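Side-chain contacts in omega-class glutathione S-transferase (Bombyx mori, PDB 3WD6), which binds glutathione and probably catalyses glutathione transfer as well as the glutathione-dependent reduction of dehydroascorbate: residues A[40-43]-A[44-48]; A[181-184]-A[185-188]; A[211-214]-A[215-218]; A[60-63]-A[64-67]. All coordinates share one frame; numbering follows the deposited sequence.

Contact 1: A[40-43]-A[44-48]. With GSH (glutathione), chain J; EDO (1,2-ethanediol), chain H.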
loop_
_atom_site.group_PDB
_atom_site.type_symbol
_atom_site.label_atom_id
_atom_site.label_comp_id
_atom_site.label_asym_id
_atom_site.label_seq_id
_atom_site.Cartn_x
_atom_site.Cartn_y
_atom_site.Cartn_z
ATOM N N TYR A 40 -1.970 -1.303 3.125
ATOM C CA TYR A 40 -2.886 -2.200 2.420
ATOM C C TYR A 40 -3.902 -1.396 1.629
ATOM O O TYR A 40 -4.153 -1.673 0.446
ATOM C CB TYR A 40 -3.563 -3.191 3.376
ATOM C CG TYR A 40 -2.581 -4.194 3.918
ATOM C CD1 TYR A 40 -2.156 -5.273 3.140
ATOM C CD2 TYR A 40 -2.029 -4.035 5.188
ATOM C CE1 TYR A 40 -1.231 -6.183 3.623
ATOM C CE2 TYR A 40 -1.099 -4.946 5.684
ATOM C CZ TYR A 40 -0.708 -6.017 4.897
ATOM O OH TYR A 40 0.222 -6.907 5.384
ATOM N N ALA A 41 -4.475 -0.388 2.274
ATOM C CA ALA A 41 -5.415 0.488 1.592
ATOM C C ALA A 41 -4.716 1.244 0.452
ATOM O O ALA A 41 -5.349 1.563 -0.562
ATOM C CB ALA A 41 -6.045 1.441 2.581
ATOM N N GLN A 42 -3.415 1.515 0.604
ATOM C CA GLN A 42 -2.660 2.223 -0.445
ATOM C C GLN A 42 -2.687 1.473 -1.793
ATOM O O GLN A 42 -2.716 2.091 -2.869
ATOM C CB GLN A 42 -1.213 2.493 -0.023
ATOM C CG GLN A 42 -0.462 3.394 -0.998
ATOM C CD GLN A 42 0.969 3.684 -0.557
ATOM O OE1 GLN A 42 1.430 3.167 0.481
ATOM N NE2 GLN A 42 1.690 4.504 -1.349
ATOM N N ARG A 43 -2.679 0.143 -1.725
ATOM C CA ARG A 43 -2.825 -0.687 -2.919
ATOM C C ARG A 43 -4.040 -0.279 -3.731
ATOM O O ARG A 43 -3.972 -0.192 -4.968
ATOM C CB ARG A 43 -2.957 -2.163 -2.531
ATOM C CG ARG A 43 -1.683 -2.782 -2.073
ATOM C CD ARG A 43 -1.968 -4.100 -1.444
ATOM N NE ARG A 43 -0.779 -4.943 -1.394
ATOM C CZ ARG A 43 -0.754 -6.155 -0.860
ATOM N NH1 ARG A 43 -1.867 -6.657 -0.304
ATOM N NH2 ARG A 43 0.378 -6.860 -0.894
ATOM N N THR A 44 -5.155 -0.037 -3.041
ATOM C CA THR A 44 -6.398 0.292 -3.726
ATOM C C THR A 44 -6.304 1.691 -4.354
ATOM O O THR A 44 -6.694 1.886 -5.509
ATOM C CB THR A 44 -7.597 0.172 -2.766
ATOM O OG1 THR A 44 -7.668 -1.173 -2.250
ATOM C CG2 THR A 44 -8.899 0.527 -3.483
ATOM N N ILE A 45 -5.780 2.662 -3.599
ATOM C CA ILE A 45 -5.506 4.017 -4.128
ATOM C C ILE A 45 -4.608 4.005 -5.377
ATOM O O ILE A 45 -4.912 4.661 -6.386
ATOM C CB ILE A 45 -4.782 4.890 -3.072
ATOM C CG1 ILE A 45 -5.526 4.866 -1.725
ATOM C CG2 ILE A 45 -4.572 6.298 -3.593
ATOM C CD1 ILE A 45 -6.935 5.419 -1.806
ATOM N N LEU A 46 -3.489 3.284 -5.302
ATOM C CA LEU A 46 -2.559 3.227 -6.425
ATOM C C LEU A 46 -3.287 2.731 -7.663
ATOM O O LEU A 46 -3.218 3.346 -8.725
ATOM C CB LEU A 46 -1.375 2.289 -6.124
ATOM C CG LEU A 46 -0.445 2.749 -4.997
ATOM C CD1 LEU A 46 0.596 1.692 -4.715
ATOM C CD2 LEU A 46 0.209 4.111 -5.339
ATOM N N ALA A 47 -3.991 1.613 -7.509
ATOM C CA ALA A 47 -4.699 1.021 -8.621
ATOM C C ALA A 47 -5.671 2.042 -9.203
ATOM O O ALA A 47 -5.653 2.320 -10.421
ATOM C CB ALA A 47 -5.423 -0.267 -8.180
ATOM N N LEU A 48 -6.508 2.616 -8.343
ATOM C CA LEU A 48 -7.482 3.608 -8.803
ATOM C C LEU A 48 -6.795 4.791 -9.492
ATOM O O LEU A 48 -7.269 5.266 -10.544
ATOM C CB LEU A 48 -8.348 4.099 -7.650
ATOM C CG LEU A 48 -9.292 3.070 -7.033
ATOM C CD1 LEU A 48 -9.788 3.592 -5.707
ATOM C CD2 LEU A 48 -10.460 2.797 -7.948
HETATM N N1 GSH J . -5.537 -8.638 4.366
HETATM C CA1 GSH J . -6.098 -7.283 4.450
HETATM C C1 GSH J . -5.985 -6.528 3.130
HETATM O O11 GSH J . -6.825 -5.609 2.809
HETATM O O12 GSH J . -5.047 -6.847 2.318
HETATM C CB1 GSH J . -5.400 -6.544 5.583
HETATM C CG1 GSH J . -5.615 -5.070 5.705
HETATM C CD1 GSH J . -5.234 -4.467 7.034
HETATM O OE1 GSH J . -4.512 -5.057 7.829
HETATM N N2 GSH J . -5.722 -3.170 7.392
HETATM C CA2 GSH J . -5.336 -2.650 8.709
HETATM C C2 GSH J . -6.590 -2.563 9.553
HETATM O O2 GSH J . -7.617 -2.133 9.042
HETATM C CB2 GSH J . -4.752 -1.290 8.563
HETATM S SG2 GSH J . -3.091 -1.144 8.013
HETATM N N3 GSH J . -6.560 -2.968 10.942
HETATM C CA3 GSH J . -7.773 -2.876 11.756
HETATM C C3 GSH J . -7.567 -2.678 13.205
HETATM O O31 GSH J . -6.948 -1.659 13.613
HETATM O O32 GSH J . -8.021 -3.520 14.019
HETATM C C1 EDO H . -7.212 9.469 -10.407
HETATM O O1 EDO H . -7.991 8.249 -10.376
HETATM C C2 EDO H . -7.399 10.272 -9.110
HETATM O O2 EDO H . -6.199 10.981 -8.751
#

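Contact 2: A[181-184]-A[185-188]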
loop_
_atom_site.group_PDB
_atom_site.type_symbol
_atom_site.label_atom_id
_atom_site.label_comp_id
_atom_site.label_asym_id
_atom_site.label_seq_id
_atom_site.Cartn_x
_atom_site.Cartn_y
_atom_site.Cartn_z
ATOM N N MET A 181 1.381 -3.375 -6.073
ATOM C CA MET A 181 0.893 -4.134 -4.911
ATOM C C MET A 181 1.993 -4.333 -3.853
ATOM O O MET A 181 1.701 -4.636 -2.685
ATOM C CB MET A 181 0.256 -5.472 -5.321
ATOM C CG MET A 181 -1.023 -5.333 -6.142
ATOM S SD MET A 181 -2.305 -4.356 -5.320
ATOM C CE MET A 181 -2.046 -2.733 -6.058
ATOM N N ILE A 182 3.248 -4.138 -4.250
ATOM C CA ILE A 182 4.324 -4.202 -3.276
ATOM C C ILE A 182 4.816 -2.798 -2.923
ATOM O O ILE A 182 5.475 -2.593 -1.891
ATOM C CB ILE A 182 5.502 -5.107 -3.754
ATOM C CG1 ILE A 182 6.326 -4.438 -4.856
ATOM C CG2 ILE A 182 4.975 -6.466 -4.233
ATOM C CD1 ILE A 182 7.391 -5.378 -5.486
ATOM N N TRP A 183 4.483 -1.822 -3.769
ATOM C CA TRP A 183 5.030 -0.477 -3.605
ATOM C C TRP A 183 4.938 0.119 -2.176
ATOM O O TRP A 183 5.882 0.753 -1.701
ATOM C CB TRP A 183 4.412 0.514 -4.613
ATOM C CG TRP A 183 4.810 1.896 -4.224
ATOM C CD1 TRP A 183 4.018 2.868 -3.670
ATOM C CD2 TRP A 183 6.131 2.430 -4.268
ATOM N NE1 TRP A 183 4.767 3.997 -3.399
ATOM C CE2 TRP A 183 6.071 3.748 -3.749
ATOM C CE3 TRP A 183 7.360 1.932 -4.714
ATOM C CZ2 TRP A 183 7.200 4.572 -3.660
ATOM C CZ3 TRP A 183 8.483 2.753 -4.626
ATOM C CH2 TRP A 183 8.393 4.060 -4.097
ATOM N N PRO A 184 3.795 -0.056 -1.496
ATOM C CA PRO A 184 3.667 0.657 -0.212
ATOM C C PRO A 184 4.801 0.343 0.772
ATOM O O PRO A 184 5.191 1.187 1.611
ATOM C CB PRO A 184 2.335 0.132 0.348
ATOM C CG PRO A 184 1.544 -0.254 -0.887
ATOM C CD PRO A 184 2.574 -0.819 -1.842
ATOM N N TRP A 185 5.316 -0.880 0.699
ATOM C CA TRP A 185 6.370 -1.244 1.636
ATOM C C TRP A 185 7.685 -0.619 1.234
ATOM O O TRP A 185 8.440 -0.176 2.097
ATOM C CB TRP A 185 6.424 -2.746 1.883
ATOM C CG TRP A 185 5.211 -3.095 2.657
ATOM C CD1 TRP A 185 5.063 -3.045 4.022
ATOM C CD2 TRP A 185 3.914 -3.432 2.125
ATOM N NE1 TRP A 185 3.771 -3.373 4.366
ATOM C CE2 TRP A 185 3.046 -3.617 3.229
ATOM C CE3 TRP A 185 3.414 -3.618 0.830
ATOM C CZ2 TRP A 185 1.705 -3.972 3.076
ATOM C CZ3 TRP A 185 2.078 -3.979 0.677
ATOM C CH2 TRP A 185 1.238 -4.152 1.797
ATOM N N PHE A 186 7.936 -0.525 -0.070
ATOM C CA PHE A 186 9.082 0.248 -0.519
ATOM C C PHE A 186 8.977 1.732 -0.122
ATOM O O PHE A 186 10.002 2.359 0.221
ATOM C CB PHE A 186 9.304 0.077 -2.019
ATOM C CG PHE A 186 9.785 -1.298 -2.391
ATOM C CD1 PHE A 186 10.706 -1.976 -1.575
ATOM C CD2 PHE A 186 9.308 -1.929 -3.536
ATOM C CE1 PHE A 186 11.149 -3.265 -1.907
ATOM C CE2 PHE A 186 9.754 -3.208 -3.885
ATOM C CZ PHE A 186 10.674 -3.877 -3.066
ATOM N N GLU A 187 7.766 2.298 -0.170
ATOM C CA GLU A 187 7.594 3.692 0.211
ATOM C C GLU A 187 8.037 3.849 1.658
ATOM O O GLU A 187 8.691 4.837 2.022
ATOM C CB GLU A 187 6.134 4.167 0.040
ATOM C CG GLU A 187 5.961 5.673 0.322
ATOM C CD GLU A 187 4.607 6.261 -0.107
ATOM O OE1 GLU A 187 4.081 7.153 0.607
ATOM O OE2 GLU A 187 4.068 5.861 -1.168
ATOM N N ARG A 188 7.694 2.853 2.472
ATOM C CA ARG A 188 7.985 2.873 3.906
ATOM C C ARG A 188 9.454 2.556 4.200
ATOM O O ARG A 188 10.041 3.118 5.127
ATOM C CB ARG A 188 7.035 1.926 4.663
ATOM C CG ARG A 188 5.669 2.560 5.001
ATOM C CD ARG A 188 4.487 1.634 4.734
ATOM N NE ARG A 188 3.199 2.313 4.937
ATOM C CZ ARG A 188 2.500 2.906 3.970
ATOM N NH1 ARG A 188 2.950 2.901 2.724
ATOM N NH2 ARG A 188 1.347 3.494 4.241
#

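Contact 3: A[211-214]-A[215-218]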
loop_
_atom_site.group_PDB
_atom_site.type_symbol
_atom_site.label_atom_id
_atom_site.label_comp_id
_atom_site.label_asym_id
_atom_site.label_seq_id
_atom_site.Cartn_x
_atom_site.Cartn_y
_atom_site.Cartn_z
ATOM N N TYR A 211 15.116 1.301 -9.124
ATOM C CA TYR A 211 13.703 1.026 -9.355
ATOM C C TYR A 211 12.837 1.844 -8.387
ATOM O O TYR A 211 11.830 2.413 -8.781
ATOM C CB TYR A 211 13.471 -0.483 -9.212
ATOM C CG TYR A 211 12.047 -0.940 -8.995
ATOM C CD1 TYR A 211 11.158 -1.058 -10.067
ATOM C CD2 TYR A 211 11.604 -1.306 -7.725
ATOM C CE1 TYR A 211 9.853 -1.507 -9.876
ATOM C CE2 TYR A 211 10.288 -1.753 -7.523
ATOM C CZ TYR A 211 9.428 -1.854 -8.603
ATOM O OH TYR A 211 8.141 -2.293 -8.401
ATOM N N ILE A 212 13.244 1.930 -7.126
ATOM C CA ILE A 212 12.486 2.721 -6.175
ATOM C C ILE A 212 12.434 4.193 -6.602
ATOM O O ILE A 212 11.346 4.801 -6.594
ATOM C CB ILE A 212 12.976 2.524 -4.730
ATOM C CG1 ILE A 212 12.575 1.118 -4.271
ATOM C CG2 ILE A 212 12.380 3.584 -3.785
ATOM C CD1 ILE A 212 13.380 0.592 -3.098
ATOM N N ASP A 213 13.579 4.761 -6.994
ATOM C CA ASP A 213 13.595 6.133 -7.536
ATOM C C ASP A 213 12.633 6.329 -8.695
ATOM O O ASP A 213 11.956 7.359 -8.766
ATOM C CB ASP A 213 15.000 6.526 -8.011
ATOM C CG ASP A 213 15.967 6.709 -6.870
ATOM O OD1 ASP A 213 15.509 6.977 -5.724
ATOM O OD2 ASP A 213 17.185 6.578 -7.117
ATOM N N ASN A 214 12.606 5.373 -9.629
ATOM C CA ASN A 214 11.691 5.480 -10.763
ATOM C C ASN A 214 10.233 5.398 -10.302
ATOM O O ASN A 214 9.375 6.123 -10.795
ATOM C CB ASN A 214 12.002 4.425 -11.829
ATOM C CG ASN A 214 13.343 4.679 -12.521
ATOM O OD1 ASN A 214 13.687 5.823 -12.818
ATOM N ND2 ASN A 214 14.098 3.617 -12.781
ATOM N N MET A 215 9.952 4.542 -9.329
ATOM C CA MET A 215 8.571 4.410 -8.870
ATOM C C MET A 215 8.020 5.734 -8.296
ATOM O O MET A 215 6.869 6.129 -8.567
ATOM C CB MET A 215 8.433 3.246 -7.890
ATOM C CG MET A 215 8.338 1.855 -8.580
ATOM S SD MET A 215 6.776 1.524 -9.464
ATOM C CE MET A 215 5.654 1.358 -8.050
ATOM N N LEU A 216 8.862 6.424 -7.533
ATOM C CA LEU A 216 8.534 7.717 -6.938
ATOM C C LEU A 216 8.056 8.704 -7.985
ATOM O O LEU A 216 7.309 9.629 -7.678
ATOM C CB LEU A 216 9.762 8.299 -6.242
ATOM C CG LEU A 216 10.127 7.568 -4.951
ATOM C CD1 LEU A 216 11.480 8.042 -4.427
ATOM C CD2 LEU A 216 9.024 7.757 -3.899
ATOM N N LYS A 217 8.483 8.508 -9.228
ATOM C CA LYS A 217 8.116 9.441 -10.291
ATOM C C LYS A 217 6.856 9.017 -11.047
ATOM O O LYS A 217 6.366 9.763 -11.894
ATOM C CB LYS A 217 9.276 9.638 -11.274
ATOM C CG LYS A 217 10.375 10.553 -10.780
ATOM C CD LYS A 217 11.561 10.436 -11.742
ATOM C CE LYS A 217 12.896 10.784 -11.068
ATOM N NZ LYS A 217 13.087 12.242 -11.121
ATOM N N ASP A 218 6.346 7.821 -10.769
ATOM C CA ASP A 218 5.086 7.413 -11.395
ATOM C C ASP A 218 3.920 8.218 -10.802
ATOM O O ASP A 218 3.785 8.323 -9.563
ATOM C CB ASP A 218 4.829 5.910 -11.223
ATOM C CG ASP A 218 3.551 5.474 -11.912
ATOM O OD1 ASP A 218 3.546 5.374 -13.169
ATOM O OD2 ASP A 218 2.535 5.284 -11.203
#

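Contact 4: A[60-63]-A[64-67]. With GSH (glutathione), chain J.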
loop_
_atom_site.group_PDB
_atom_site.type_symbol
_atom_site.label_atom_id
_atom_site.label_comp_id
_atom_site.label_asym_id
_atom_site.label_seq_id
_atom_site.Cartn_x
_atom_site.Cartn_y
_atom_site.Cartn_z
ATOM N N ILE A 60 -10.793 6.404 7.902
ATOM C CA ILE A 60 -11.316 5.756 9.103
ATOM C C ILE A 60 -10.295 5.722 10.222
ATOM O O ILE A 60 -9.197 5.194 10.039
ATOM C CB ILE A 60 -11.706 4.290 8.837
ATOM C CG1 ILE A 60 -12.784 4.186 7.739
ATOM C CG2 ILE A 60 -12.123 3.632 10.119
ATOM C CD1 ILE A 60 -14.120 4.830 8.079
ATOM N N ASP A 61 -10.673 6.279 11.373
ATOM C CA ASP A 61 -9.905 6.162 12.614
ATOM C C ASP A 61 -9.955 4.702 13.081
ATOM O O ASP A 61 -11.025 4.186 13.404
ATOM C CB ASP A 61 -10.512 7.096 13.666
ATOM C CG ASP A 61 -9.663 7.209 14.911
ATOM O OD1 ASP A 61 -9.316 6.158 15.484
ATOM O OD2 ASP A 61 -9.345 8.350 15.320
ATOM N N LEU A 62 -8.806 4.032 13.100
ATOM C CA LEU A 62 -8.763 2.594 13.372
ATOM C C LEU A 62 -8.594 2.264 14.849
ATOM O O LEU A 62 -8.517 1.096 15.230
ATOM C CB LEU A 62 -7.609 1.950 12.607
ATOM C CG LEU A 62 -7.713 1.945 11.094
ATOM C CD1 LEU A 62 -6.501 1.232 10.527
ATOM C CD2 LEU A 62 -9.012 1.264 10.644
ATOM N N ILE A 63 -8.492 3.298 15.668
ATOM C CA ILE A 63 -8.335 3.132 17.098
ATOM C C ILE A 63 -9.727 3.211 17.689
ATOM O O ILE A 63 -10.100 2.419 18.560
ATOM C CB ILE A 63 -7.447 4.251 17.693
ATOM C CG1 ILE A 63 -5.986 4.059 17.258
ATOM C CG2 ILE A 63 -7.567 4.287 19.222
ATOM C CD1 ILE A 63 -5.375 2.778 17.756
ATOM N N ASP A 64 -10.491 4.168 17.170
ATOM C CA ASP A 64 -11.844 4.446 17.617
ATOM C C ASP A 64 -12.777 4.344 16.399
ATOM O O ASP A 64 -13.266 5.369 15.873
ATOM C CB ASP A 64 -11.889 5.849 18.235
ATOM C CG ASP A 64 -13.194 6.137 18.944
ATOM O OD1 ASP A 64 -13.879 5.168 19.362
ATOM O OD2 ASP A 64 -13.537 7.339 19.081
ATOM N N LYS A 65 -13.009 3.103 15.956
ATOM C CA LYS A 65 -13.712 2.835 14.698
ATOM C C LYS A 65 -15.148 3.317 14.718
ATOM O O LYS A 65 -15.838 3.194 15.741
ATOM C CB LYS A 65 -13.697 1.342 14.362
ATOM C CG LYS A 65 -12.343 0.819 13.919
ATOM C CD LYS A 65 -12.394 -0.683 13.625
ATOM C CE LYS A 65 -10.978 -1.255 13.578
ATOM N NZ LYS A 65 -10.955 -2.734 13.434
ATOM N N PRO A 66 -15.608 3.869 13.581
ATOM C CA PRO A 66 -17.033 4.175 13.429
ATOM C C PRO A 66 -17.872 2.910 13.617
ATOM O O PRO A 66 -17.508 1.797 13.192
ATOM C CB PRO A 66 -17.138 4.681 11.985
ATOM C CG PRO A 66 -15.787 5.249 11.693
ATOM C CD PRO A 66 -14.819 4.324 12.422
ATOM N N GLU A 67 -19.001 3.103 14.280
ATOM C CA GLU A 67 -19.935 2.037 14.564
ATOM C C GLU A 67 -20.372 1.286 13.283
ATOM O O GLU A 67 -20.518 0.048 13.297
ATOM C CB GLU A 67 -21.134 2.642 15.311
ATOM C CG GLU A 67 -21.708 3.950 14.671
ATOM C CD GLU A 67 -20.993 5.258 15.091
ATOM O OE1 GLU A 67 -20.194 5.243 16.063
ATOM O OE2 GLU A 67 -21.259 6.313 14.447
HETATM N N1 GSH J . -5.537 -8.638 4.366
HETATM C CA1 GSH J . -6.098 -7.283 4.450
HETATM C C1 GSH J . -5.985 -6.528 3.130
HETATM O O11 GSH J . -6.825 -5.609 2.809
HETATM O O12 GSH J . -5.047 -6.847 2.318
HETATM C CB1 GSH J . -5.400 -6.544 5.583
HETATM C CG1 GSH J . -5.615 -5.070 5.705
HETATM C CD1 GSH J . -5.234 -4.467 7.034
HETATM O OE1 GSH J . -4.512 -5.057 7.829
HETATM N N2 GSH J . -5.722 -3.170 7.392
HETATM C CA2 GSH J . -5.336 -2.650 8.709
HETATM C C2 GSH J . -6.590 -2.563 9.553
HETATM O O2 GSH J . -7.617 -2.133 9.042
HETATM C CB2 GSH J . -4.752 -1.290 8.563
HETATM S SG2 GSH J . -3.091 -1.144 8.013
HETATM N N3 GSH J . -6.560 -2.968 10.942
HETATM C CA3 GSH J . -7.773 -2.876 11.756
HETATM C C3 GSH J . -7.567 -2.678 13.205
HETATM O O31 GSH J . -6.948 -1.659 13.613
HETATM O O32 GSH J . -8.021 -3.520 14.019
#

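Contact 1: A[40-43]-A[44-48]
The shortest sound polar bond joining 40-43 to 44-48 runs from L46 N to Q42 O, 2.8 Å long and almost straight at 170°. L46 also lays its CG 3.2 Å from Q42 O, so the leucine branch point packs against the carbonyl that its own amide bonds. The same pattern continues around it: I45 N gives to A41 O, with a weak second bond from T44 N, and A47 N gives to R43 O. Small A41 and A47 let this helix lie close to N34 and V96. Q42 swings its CG anti to the backbone N (chi1 -172°) and then runs extended, CG meeting L46 CG at 4.1 Å. A long amide suits this place, because NE2 gives to E187 and OE1 accepts from R188, which fixes the rotation of the group. R43 reaches M181 O with NE and S92 with NH1, while glutathione O12 lies at the edge of its guanidinium, 4.1 Å from NH1. Y40 turns one ring face to glutathione CB1, and its CD1 comes 3.4 Å from O12; its ring also meets that of W185 edge-to-face, and its hydroxyl is hydrogen-bonded to Q130. With an alanine here, Q130 would probably lose this partner, and a gap would open between W185 and glutathione. Helix 39-51 is the crossover helix of the beta-alpha-beta unit between parallel strands 31-34 and 56-60 of the thioredoxin-like domain, and its side chains also pack on helices 92-102 and 177-189.

Contact 2: A[181-184]-A[185-188]
P184 and R188 meet twice in the proline-kinked helix 177-189 of the all-helical C-terminal domain. P184 has no N-H to give to the turn before, but its carbonyl is well used: R188 N bonds to P184 O at 3.1 Å and R188 NH1 bonds to the same oxygen at 3.0 Å, from opposite faces of the carbonyl plane. The arginine thus folds its tip back over its own helix, with NH2 left to reach Y37 O and NH1 shared with Q42. This is the dense part of the contact. P184 CB stands over the six-membered ring of W185, 4.2 Å from the centroid, a CH-pi contact. W183 NE1 gives to E187 OE2 at 3.0 Å; OE2 accepts with its anti lone pair and lies somewhat out of the indole plane. An indole suits this place, offering a broad apolar surface to I212 and L216 and one N-H to the buried carboxylate, which is also satisfied by Q42 and by I226 N. The opposite extreme is sparser, though still buried rather than open to solvent. I182 holds its CG1 between backbone N and carbonyl carbon (chi1 73°), and alongside F186 it makes a purely apolar touch, CD1 to CE2 at 3.6 Å. M181 contributes its carbonyl rather than its side chain: M181 O lies in the plane of the W185 indole, at its edge, 3.4 Å from CZ3.

Contact 3: A[211-214]-A[215-218]
Backbone bonds from M215 N to Y211 O at 2.9 Å and from L216 N to I212 O at 3.1 Å carry regular alpha-helical geometry into the last part of helix 206-216 of the helical C-terminal domain. Beyond them the pattern tightens: K217 N gives to N214 O, three residues back, and D218 N gives to M215 O at 2.8 Å. The side chains of this turn form a Met-aromatic pair. M215 and Y211 run side by side, pointing the same way, and the methionine lays its CG over one face of the phenol ring, 4.0 Å from the centroid and 19° off the normal. Its sulfur stands obliquely to that ring, SD 5.0 Å from the centroid. The bends at chi2 and chi3 (-71° and -70°) keep the chain close to the tyrosine, a flexibility that suits methionine to a place between an aromatic ring and the indole of W183. The tyrosine suits its own place because the ring is apolar enough to pack on F169 and F186, while its hydroxyl is hydrogen-bonded to D179. A leucine in its place would probably leave D179 without that partner and deprive M215 of the flat face on which CG rests. L216 CG lies 3.4 Å from I212 O, and both residues pack on W183, whereas D213 and K217 occupy the exposed flank where charge is at home. D218 is the N-cap of the next helix, 219-222: its OD2 accepts from A220 N and is hydrogen-bonded to Y180 OH.

Contact 4: A[60-63]-A[64-67]
D61 makes an Asx turn in the loop that follows strand 56-60 of the thioredoxin-like domain, its OD1 accepting from I63 N at 3.0 Å, nearly along its C-O axis. The next amide, D64 N, reaches the same oxygen, D61 OD1, at 2.9 Å from above the carboxylate plane. With CG anti to the backbone N (chi1 -171°), the short aspartate reaches the amides of I63 and D64, and OD2 remains for a salt bridge to R243. Past the turn, K65 shows why a lysine suits this place. Its CA sits 3.3 Å from D61 O in a CA-H...O contact, CB stays near the same carbonyl, and CG passes D61 O at 3.7 Å. From there the chain runs extended through CD, away from the turn and towards the bound peptide. CE comes 3.7 Å from C3 of glutathione, the carbon of its glycyl carboxylate. At the tip NZ makes a weak hydrogen bond to glutathione O32 at 3.1 Å, and it also gives to A76 O, which probably helps to hold the ammonium facing the glycyl carboxylate. L62 adds an apolar touch, its CD1 lying 3.6 Å from glutathione CB2 beside the thiol. Towards the two ends of the loop segment, I60 and P66 cross and touch, I60 CG2 lying 3.6 Å from P66 CD.

Overall arrangement
Along the chain the order is contact 1, contact 4, contact 2, contact 3. The first two lie in the thioredoxin-like N-terminal domain, one on the crossover helix 39-51 and the other in the loop after strand 56-60; their centres are about 19 Å apart, yet both touch glutathione. Contacts 2 and 3 sit on the successive helices 177-189 and 206-216 of the helical domain, centres about 11 Å apart, packed together through W183. Contact 2 also touches contact 1, about 11 Å away centre to centre, and so bridges the two domains. Contacts 3 and 4, with centres about 32 Å apart, lie on opposite sides of the chain's centre: the loop that meets the glycyl end of glutathione on one side, the end of helix 206-216 on the other.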